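Local coordinates for conserved hypothetical secreted protein (Helicobacter pylori, PDB 4RNZ) that is a cell shape-determining protein of the M23B metallopeptidase family, with a bound zinc ion, that probably cleaves peptide bonds in peptidoglycan, at residues V195-I200 with V222-K227; S202-G207 with I311-Y316; S230-A235 with Q284-V289. All blocks are in the same frame, centred on the assembly; numbering follows the deposited sequence.

Interaction 1 (V195-I200 with V222-K227); sequences VKYTRI and VDYAAK. With ZN (zinc ion), chain B.
Tyr197 and Tyr224 bring their rings together at an apolar centre beside the antiparallel pairing of strand 199-202 with strand 222-225, at the edge of the M23 peptidase sheet. The planes are inclined at 36° with centroids 5.1 Å apart, and the closest approach is CD1 of Tyr197 to CD1 of Tyr224, 3.4 Å. Val195 and Ile200 add to the apolar group around Tyr224: CG1 of Val195 lies 3.7 Å from CB of Tyr224, while Ile200 runs beside the tyrosine, pointing the same way, and its CG2 also touches CG1 of Val222. That same valine methyl sits over the centre of one face of the Tyr224 ring. Farther out, Ile200 and Tyr224 form a non-hydrogen-bonded pair, and N of Ala225 donates to O of Arg199 at 2.9 Å. O of Ala225 receives a firm bond from N of Thr198 (2.8 Å, 162° at the hydrogen) and a weak one from OG1 of the same residue. Asp223, between Val222 and Tyr224 on the strand, turns its carboxylate away from 195-200 to the zinc ion, which His219, His301 and Glu34 also bind; OD1 of Asp223 lies 2.0 Å from the zinc ion.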
loop_
_atom_site.group_PDB
_atom_site.type_symbol
_atom_site.label_atom_id
_atom_site.label_comp_id
_atom_site.label_asym_id
_atom_site.label_seq_id
_atom_site.Cartn_x
_atom_site.Cartn_y
_atom_site.Cartn_z
ATOM N N VAL A 195 18.236 -2.726 12.009
ATOM C CA VAL A 195 19.678 -2.437 11.955
ATOM C C VAL A 195 20.072 -1.599 13.168
ATOM O O VAL A 195 19.212 -0.944 13.788
ATOM C CB VAL A 195 20.040 -1.683 10.653
ATOM C CG1 VAL A 195 19.520 -0.248 10.675
ATOM C CG2 VAL A 195 21.533 -1.696 10.393
ATOM N N LYS A 196 21.346 -1.658 13.550
ATOM C CA LYS A 196 21.839 -0.750 14.579
ATOM C C LYS A 196 22.250 0.530 13.885
ATOM O O LYS A 196 23.231 0.563 13.183
ATOM C CB LYS A 196 23.047 -1.329 15.328
ATOM C CG LYS A 196 23.370 -0.515 16.576
ATOM C CD LYS A 196 22.514 -0.995 17.735
ATOM C CE LYS A 196 22.681 -0.162 19.017
ATOM N NZ LYS A 196 21.884 -0.838 20.091
ATOM N N TYR A 197 21.471 1.576 14.047
ATOM C CA TYR A 197 21.735 2.819 13.339
ATOM C C TYR A 197 22.381 3.814 14.273
ATOM O O TYR A 197 22.157 3.738 15.478
ATOM C CB TYR A 197 20.449 3.396 12.777
ATOM C CG TYR A 197 19.406 3.777 13.783
ATOM C CD1 TYR A 197 18.440 2.863 14.199
ATOM C CD2 TYR A 197 19.354 5.070 14.290
ATOM C CE1 TYR A 197 17.461 3.226 15.123
ATOM C CE2 TYR A 197 18.380 5.457 15.201
ATOM C CZ TYR A 197 17.434 4.533 15.606
ATOM O OH TYR A 197 16.489 4.913 16.508
ATOM N N THR A 198 23.147 4.740 13.701
ATOM C CA THR A 198 23.763 5.832 14.445
ATOM C C THR A 198 22.785 6.997 14.538
ATOM O O THR A 198 22.645 7.625 15.597
ATOM C CB THR A 198 25.095 6.261 13.804
ATOM O OG1 THR A 198 24.901 6.583 12.435
ATOM C CG2 THR A 198 26.110 5.119 13.869
ATOM N N ARG A 199 22.075 7.264 13.444
ATOM C CA ARG A 199 20.939 8.177 13.480
ATOM C C ARG A 199 20.036 7.886 12.270
ATOM O O ARG A 199 20.459 7.278 11.302
ATOM C CB ARG A 199 21.410 9.651 13.453
ATOM C CG ARG A 199 21.898 10.073 12.085
ATOM C CD ARG A 199 22.781 11.312 12.061
ATOM N NE ARG A 199 23.041 11.621 10.657
ATOM C CZ ARG A 199 22.245 12.353 9.881
ATOM N NH1 ARG A 199 21.145 12.921 10.371
ATOM N NH2 ARG A 199 22.562 12.537 8.603
ATOM N N ILE A 200 18.800 8.337 12.340
ATOM C CA ILE A 200 17.911 8.306 11.186
ATOM C C ILE A 200 18.305 9.513 10.339
ATOM O O ILE A 200 18.134 10.630 10.774
ATOM C CB ILE A 200 16.450 8.351 11.657
ATOM C CG1 ILE A 200 16.143 7.009 12.313
ATOM C CG2 ILE A 200 15.498 8.679 10.513
ATOM C CD1 ILE A 200 14.764 6.854 12.908
ATOM N N VAL A 222 12.576 4.803 5.612
ATOM C CA VAL A 222 13.402 5.438 6.635
ATOM C C VAL A 222 14.828 5.123 6.236
ATOM O O VAL A 222 15.142 3.977 5.934
ATOM C CB VAL A 222 13.140 4.854 8.034
ATOM C CG1 VAL A 222 14.083 5.482 9.061
ATOM C CG2 VAL A 222 11.700 5.061 8.429
ATOM N N ASP A 223 15.671 6.145 6.207
ATOM C CA ASP A 223 17.100 5.963 5.970
ATOM C C ASP A 223 17.797 5.907 7.316
ATOM O O ASP A 223 17.731 6.851 8.109
ATOM C CB ASP A 223 17.671 7.092 5.109
ATOM C CG ASP A 223 17.226 7.000 3.668
ATOM O OD1 ASP A 223 16.680 5.957 3.271
ATOM O OD2 ASP A 223 17.416 7.968 2.919
ATOM N N TYR A 224 18.429 4.770 7.574
ATOM C CA TYR A 224 19.125 4.536 8.836
ATOM C C TYR A 224 20.595 4.640 8.528
ATOM O O TYR A 224 21.114 3.814 7.778
ATOM C CB TYR A 224 18.869 3.132 9.355
ATOM C CG TYR A 224 17.488 2.831 9.916
ATOM C CD1 TYR A 224 17.067 3.342 11.144
ATOM C CD2 TYR A 224 16.623 1.961 9.239
ATOM C CE1 TYR A 224 15.821 3.029 11.658
ATOM C CE2 TYR A 224 15.392 1.641 9.750
ATOM C CZ TYR A 224 14.993 2.168 10.962
ATOM O OH TYR A 224 13.751 1.831 11.449
ATOM N N ALA A 225 21.253 5.666 9.051
ATOM C CA ALA A 225 22.710 5.771 8.898
ATOM C C ALA A 225 23.350 4.667 9.736
ATOM O O ALA A 225 23.030 4.501 10.904
ATOM C CB ALA A 225 23.209 7.145 9.332
ATOM N N ALA A 226 24.198 3.872 9.110
ATOM C CA ALA A 226 24.894 2.811 9.800
ATOM C C ALA A 226 26.229 2.561 9.154
ATOM O O ALA A 226 26.446 2.913 8.010
ATOM C CB ALA A 226 24.083 1.544 9.759
ATOM N N LYS A 227 27.095 1.888 9.885
ATOM C CA LYS A 227 28.402 1.494 9.381
ATOM C C LYS A 227 28.301 0.488 8.273
ATOM O O LYS A 227 27.484 -0.446 8.312
ATOM C CB LYS A 227 29.245 0.901 10.513
ATOM C CG LYS A 227 30.591 0.369 10.049
ATOM C CD LYS A 227 31.582 0.263 11.189
ATOM C CE LYS A 227 32.979 -0.011 10.663
ATOM N NZ LYS A 227 33.981 0.406 11.679
HETATM ZN ZN ZN B . 15.587 6.219 1.649
#

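Interaction 2 (S202-G207 with I311-Y316); sequences SPFSYG and INPLGY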
loop_
_atom_site.group_PDB
_atom_site.type_symbol
_atom_site.label_atom_id
_atom_site.label_comp_id
_atom_site.label_asym_id
_atom_site.label_seq_id
_atom_site.Cartn_x
_atom_site.Cartn_y
_atom_site.Cartn_z
ATOM N N SER A 202 17.100 10.280 7.337
ATOM C CA SER A 202 15.970 10.812 6.608
ATOM C C SER A 202 14.726 10.008 6.948
ATOM O O SER A 202 14.657 8.826 6.635
ATOM C CB SER A 202 16.229 10.779 5.099
ATOM O OG SER A 202 15.190 11.464 4.424
ATOM N N PRO A 203 13.747 10.642 7.608
ATOM C CA PRO A 203 12.558 9.887 7.956
ATOM C C PRO A 203 11.601 9.739 6.771
ATOM O O PRO A 203 11.841 10.257 5.681
ATOM C CB PRO A 203 11.923 10.744 9.062
ATOM C CG PRO A 203 12.292 12.138 8.691
ATOM C CD PRO A 203 13.660 12.047 8.061
ATOM N N PHE A 204 10.521 9.027 7.014
ATOM C CA PHE A 204 9.467 8.866 6.043
ATOM C C PHE A 204 8.777 10.184 5.840
ATOM O O PHE A 204 8.512 10.883 6.795
ATOM C CB PHE A 204 8.451 7.849 6.560
ATOM C CG PHE A 204 7.336 7.559 5.595
ATOM C CD1 PHE A 204 6.192 8.363 5.559
ATOM C CD2 PHE A 204 7.443 6.510 4.699
ATOM C CE1 PHE A 204 5.153 8.092 4.663
ATOM C CE2 PHE A 204 6.404 6.233 3.791
ATOM C CZ PHE A 204 5.264 7.022 3.776
ATOM N N SER A 205 8.442 10.501 4.595
ATOM C CA SER A 205 7.648 11.685 4.293
ATOM C C SER A 205 6.765 11.498 3.042
ATOM O O SER A 205 7.215 11.011 1.996
ATOM C CB SER A 205 8.567 12.898 4.105
ATOM O OG SER A 205 7.794 14.031 3.746
ATOM N N TYR A 206 5.501 11.872 3.171
ATOM C CA TYR A 206 4.615 11.977 2.007
ATOM C C TYR A 206 4.977 13.164 1.125
ATOM O O TYR A 206 4.667 13.165 -0.068
ATOM C CB TYR A 206 3.149 12.074 2.446
ATOM C CG TYR A 206 2.633 10.782 3.019
ATOM C CD1 TYR A 206 2.565 9.647 2.227
ATOM C CD2 TYR A 206 2.217 10.685 4.362
ATOM C CE1 TYR A 206 2.105 8.447 2.733
ATOM C CE2 TYR A 206 1.740 9.485 4.872
ATOM C CZ TYR A 206 1.695 8.376 4.047
ATOM O OH TYR A 206 1.257 7.172 4.512
ATOM N N GLY A 207 5.652 14.156 1.704
ATOM C CA GLY A 207 6.028 15.372 0.997
ATOM C C GLY A 207 4.873 16.341 0.782
ATOM O O GLY A 207 4.979 17.235 -0.054
ATOM N N ILE A 311 3.938 3.384 3.715
ATOM C CA ILE A 311 3.465 3.766 5.022
ATOM C C ILE A 311 4.704 3.944 5.917
ATOM O O ILE A 311 5.738 3.287 5.704
ATOM C CB ILE A 311 2.454 2.708 5.549
ATOM C CG1 ILE A 311 1.757 3.199 6.824
ATOM C CG2 ILE A 311 3.136 1.364 5.779
ATOM C CD1 ILE A 311 0.518 2.406 7.234
ATOM N N ASN A 312 4.627 4.882 6.853
ATOM C CA ASN A 312 5.745 5.157 7.749
ATOM C C ASN A 312 6.092 3.917 8.590
ATOM O O ASN A 312 5.272 3.461 9.398
ATOM C CB ASN A 312 5.442 6.345 8.674
ATOM C CG ASN A 312 6.624 6.702 9.555
ATOM O OD1 ASN A 312 7.715 6.139 9.440
ATOM N ND2 ASN A 312 6.410 7.631 10.450
ATOM N N PRO A 313 7.302 3.356 8.394
ATOM C CA PRO A 313 7.656 2.116 9.101
ATOM C C PRO A 313 7.653 2.319 10.621
ATOM O O PRO A 313 7.286 1.408 11.366
ATOM C CB PRO A 313 9.060 1.809 8.592
ATOM C CG PRO A 313 9.112 2.461 7.255
ATOM C CD PRO A 313 8.359 3.753 7.456
ATOM N N LEU A 314 8.027 3.519 11.049
ATOM C CA LEU A 314 8.129 3.839 12.459
ATOM C C LEU A 314 6.808 3.684 13.188
ATOM O O LEU A 314 6.789 3.281 14.349
ATOM C CB LEU A 314 8.696 5.240 12.634
ATOM C CG LEU A 314 10.102 5.449 12.048
ATOM C CD1 LEU A 314 10.646 6.750 12.611
ATOM C CD2 LEU A 314 11.090 4.304 12.301
ATOM N N GLY A 315 5.700 3.938 12.498
ATOM C CA GLY A 315 4.389 3.690 13.071
ATOM C C GLY A 315 4.137 2.274 13.530
ATOM O O GLY A 315 3.267 2.047 14.372
ATOM N N TYR A 316 4.873 1.305 12.989
ATOM C CA TYR A 316 4.694 -0.094 13.370
ATOM C C TYR A 316 5.805 -0.632 14.244
ATOM O O TYR A 316 5.779 -1.825 14.611
ATOM C CB TYR A 316 4.690 -0.979 12.138
ATOM C CG TYR A 316 3.435 -0.990 11.334
ATOM C CD1 TYR A 316 2.326 -1.753 11.740
ATOM C CD2 TYR A 316 3.364 -0.301 10.133
ATOM C CE1 TYR A 316 1.171 -1.791 10.974
ATOM C CE2 TYR A 316 2.220 -0.336 9.361
ATOM C CZ TYR A 316 1.128 -1.086 9.780
ATOM O OH TYR A 316 -0.004 -1.105 8.992
HETATM O O HOH W 1 9.932 7.871 9.553
HETATM O O HOH W 2 2.315 6.765 6.944
#
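Phe204 lays one face of its ring over the backbone of Ile311 and Asn312, an aromatic-on-peptide packing that joins the loop after strand 199-202 to the turn that follows strand 309-311. N of Asn312 sits 3.6 Å above the ring plane, over its centre, and C of Ile311 lies over the same face but nearer the rim. The Asn312 side chain continues this layer: it slides past the phenylalanine in the opposite direction with its amide plane only 10° from that of the ring, and its OD1 comes within 3.4 Å of CB of Phe204. CG of Phe204 is anti to the backbone N (chi1 -177°), which sets CG 3.6 Å from CA of Asn312. CD of Pro313 touches CD2 of the ring at 4.0 Å.

Tyr206 is turned differently. CE1 of Phe204 stands over the centre of the tyrosine ring, while CD2 of Tyr206 lies in the plane of the phenylalanine ring at its edge, an edge-on approach within the loop.

Two waters bridge the segments. One accepts from N of Phe204 and donates to OD1 of Asn312 at 2.8 Å; the other accepts from N of Asn312 and is 2.7 Å from OH of Tyr206. OD1 of Asn312 also accepts from N of Leu314 at 3.1 Å, an Asx turn in which the donor stands above the carbonyl plane. Just before Phe204, O of Pro203 accepts from ND1 of the zinc ligand His219, so this loop supplies a second-shell partner to the metal site. Chemically, the direct contact is van der Waals packing, with polar links through water; the two bonds to side-chain OD1 of Asn312 probably fix the amide's rotation and so help hold it nearly parallel to the Phe204 ring.

Interaction 3 (S230-A235 with Q284-V289); sequences SLIHSA and QIIGRV
A classic beta bulge shapes this antiparallel pairing of strands 231-233 and 285-289 in the M23 peptidase region: Ile286 and Gly287 together sit opposite the single residue Ile232. O of Ile232 accepts from N of Ile286 at 2.8 Å and, weakly, from N of Gly287 at 3.5 Å; the extra residue of the bulge shifts the register by one before His233 pairs with Ile285. At the backbone angles of Gly287 a CB would collide with the carbonyl oxygen of Ile286. In return, N of Ile232 donates to O of Gly287 from above the carbonyl plane. Flanking bonds run from N of Val289 to O of Ser230 and from N of Ser234 to O of Gln284.

Among the buried side chains, Ile232 crosses Ile286 and Val289 at about a right angle, its CG2 lying 3.9 Å from CG1 of Ile286 and its CD1 3.4 Å from the backbone N of Val289. Leu231, His233, Ile285 and Arg288 share the face opposite Ile232. CG1 of Ile285 meets CE1 of His233 at 3.3 Å, and CD2 of Leu231 sits 3.8 Å above the centre of the guanidinium of Arg288, whose NH1 bonds to O of Gly229.

Strand 285-289 is the middle of a three-stranded sheet with 269-270 on its other side, while Ile232 packs on Tyr264 and Met267 of strand 260-267 and on Leu300 of strand 299-306.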
loop_
_atom_site.group_PDB
_atom_site.type_symbol
_atom_site.label_atom_id
_atom_site.label_comp_id
_atom_site.label_asym_id
_atom_site.label_seq_id
_atom_site.Cartn_x
_atom_site.Cartn_y
_atom_site.Cartn_z
ATOM N N SER A 230 27.283 -3.373 8.613
ATOM C CA SER A 230 26.371 -3.613 9.733
ATOM C C SER A 230 25.317 -4.697 9.378
ATOM O O SER A 230 24.784 -4.736 8.263
ATOM C CB SER A 230 25.666 -2.304 10.127
ATOM O OG SER A 230 26.555 -1.332 10.632
ATOM N N LEU A 231 25.045 -5.591 10.314
ATOM C CA LEU A 231 24.059 -6.619 10.099
ATOM C C LEU A 231 22.644 -6.049 9.953
ATOM O O LEU A 231 22.235 -5.176 10.709
ATOM C CB LEU A 231 24.079 -7.631 11.225
ATOM C CG LEU A 231 25.407 -8.373 11.405
ATOM C CD1 LEU A 231 25.216 -9.501 12.400
ATOM C CD2 LEU A 231 25.934 -8.900 10.086
ATOM N N ILE A 232 21.911 -6.583 8.971
ATOM C CA ILE A 232 20.517 -6.231 8.734
ATOM C C ILE A 232 19.692 -7.467 9.031
ATOM O O ILE A 232 19.978 -8.567 8.528
ATOM C CB ILE A 232 20.272 -5.787 7.274
ATOM C CG1 ILE A 232 21.164 -4.574 6.939
ATOM C CG2 ILE A 232 18.797 -5.433 7.059
ATOM C CD1 ILE A 232 21.261 -4.274 5.458
ATOM N N HIS A 233 18.698 -7.275 9.891
ATOM C CA HIS A 233 17.823 -8.318 10.355
ATOM C C HIS A 233 16.405 -8.023 9.893
ATOM O O HIS A 233 15.964 -6.870 9.925
ATOM C CB HIS A 233 17.825 -8.369 11.880
ATOM C CG HIS A 233 19.151 -8.719 12.479
ATOM N ND1 HIS A 233 19.384 -9.924 13.103
ATOM C CD2 HIS A 233 20.309 -8.022 12.558
ATOM C CE1 HIS A 233 20.641 -9.964 13.520
ATOM N NE2 HIS A 233 21.219 -8.817 13.214
ATOM N N SER A 234 15.673 -9.055 9.507
ATOM C CA SER A 234 14.276 -8.882 9.080
ATOM C C SER A 234 13.420 -8.318 10.204
ATOM O O SER A 234 13.417 -8.837 11.315
ATOM C CB SER A 234 13.665 -10.223 8.637
ATOM O OG SER A 234 12.319 -10.042 8.221
ATOM N N ALA A 235 12.658 -7.276 9.901
ATOM C CA ALA A 235 11.789 -6.657 10.892
ATOM C C ALA A 235 10.579 -7.506 11.203
ATOM O O ALA A 235 9.847 -7.190 12.151
ATOM C CB ALA A 235 11.326 -5.308 10.404
ATOM N N GLN A 284 15.903 -12.557 11.807
ATOM C CA GLN A 284 16.870 -13.311 11.024
ATOM C C GLN A 284 17.743 -12.362 10.231
ATOM O O GLN A 284 17.236 -11.400 9.662
ATOM C CB GLN A 284 16.103 -14.209 10.077
ATOM C CG GLN A 284 16.938 -15.098 9.171
ATOM C CD GLN A 284 16.046 -16.035 8.402
ATOM O OE1 GLN A 284 14.966 -16.379 8.847
ATOM N NE2 GLN A 284 16.499 -16.472 7.271
ATOM N N ILE A 285 19.044 -12.643 10.158
ATOM C CA ILE A 285 19.983 -11.819 9.378
ATOM C C ILE A 285 19.667 -12.006 7.886
ATOM O O ILE A 285 19.588 -13.120 7.427
ATOM C CB ILE A 285 21.463 -12.216 9.641
ATOM C CG1 ILE A 285 21.854 -11.920 11.101
ATOM C CG2 ILE A 285 22.410 -11.427 8.739
ATOM C CD1 ILE A 285 23.084 -12.646 11.601
ATOM N N ILE A 286 19.481 -10.914 7.153
ATOM C CA ILE A 286 19.217 -10.989 5.720
ATOM C C ILE A 286 20.306 -10.336 4.869
ATOM O O ILE A 286 20.273 -10.441 3.640
ATOM C CB ILE A 286 17.821 -10.411 5.374
ATOM C CG1 ILE A 286 17.662 -8.967 5.863
ATOM C CG2 ILE A 286 16.742 -11.259 6.012
ATOM C CD1 ILE A 286 16.354 -8.337 5.392
ATOM N N GLY A 287 21.305 -9.733 5.507
ATOM C CA GLY A 287 22.384 -9.100 4.779
ATOM C C GLY A 287 23.162 -8.087 5.602
ATOM O O GLY A 287 23.154 -8.121 6.835
ATOM N N ARG A 288 23.802 -7.164 4.901
ATOM C CA ARG A 288 24.687 -6.212 5.496
ATOM C C ARG A 288 24.523 -4.895 4.804
ATOM O O ARG A 288 24.319 -4.850 3.577
ATOM C CB ARG A 288 26.142 -6.669 5.326
ATOM C CG ARG A 288 26.558 -7.879 6.141
ATOM C CD ARG A 288 28.023 -8.204 5.817
ATOM N NE ARG A 288 28.557 -9.286 6.633
ATOM C CZ ARG A 288 29.135 -9.125 7.826
ATOM N NH1 ARG A 288 29.263 -7.925 8.374
ATOM N NH2 ARG A 288 29.592 -10.170 8.471
ATOM N N VAL A 289 24.677 -3.822 5.567
ATOM C CA VAL A 289 24.569 -2.468 5.046
ATOM C C VAL A 289 25.655 -2.174 4.011
ATOM O O VAL A 289 26.822 -2.561 4.175
ATOM C CB VAL A 289 24.709 -1.432 6.184
ATOM C CG1 VAL A 289 24.844 -0.016 5.655
ATOM C CG2 VAL A 289 23.528 -1.517 7.133
#

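The three contacts lie on the same side of the chain's centre. Interactions 1 and 2 have centres 14 Å apart and cross along the chain: 195-200 and 202-207 come first, then 222-227, and 311-316 last. They meet directly where Val222 CG2 packs on Pro313 CD at 3.7 Å and where N of Asp223 probably hydrogen-bonds to O of Ser202, 2.9 Å away. Interaction 3 follows in sequence, its centre 12 Å from that of interaction 1, and belongs to a separate three-stranded sheet; Val195 and Ala226 pack against its Val289. Interactions 2 and 3 do not touch, their nearest atoms being about 7 Å apart. Interaction 1 thus connects the other two, and its strand 222-225 carries the zinc ligand Asp223.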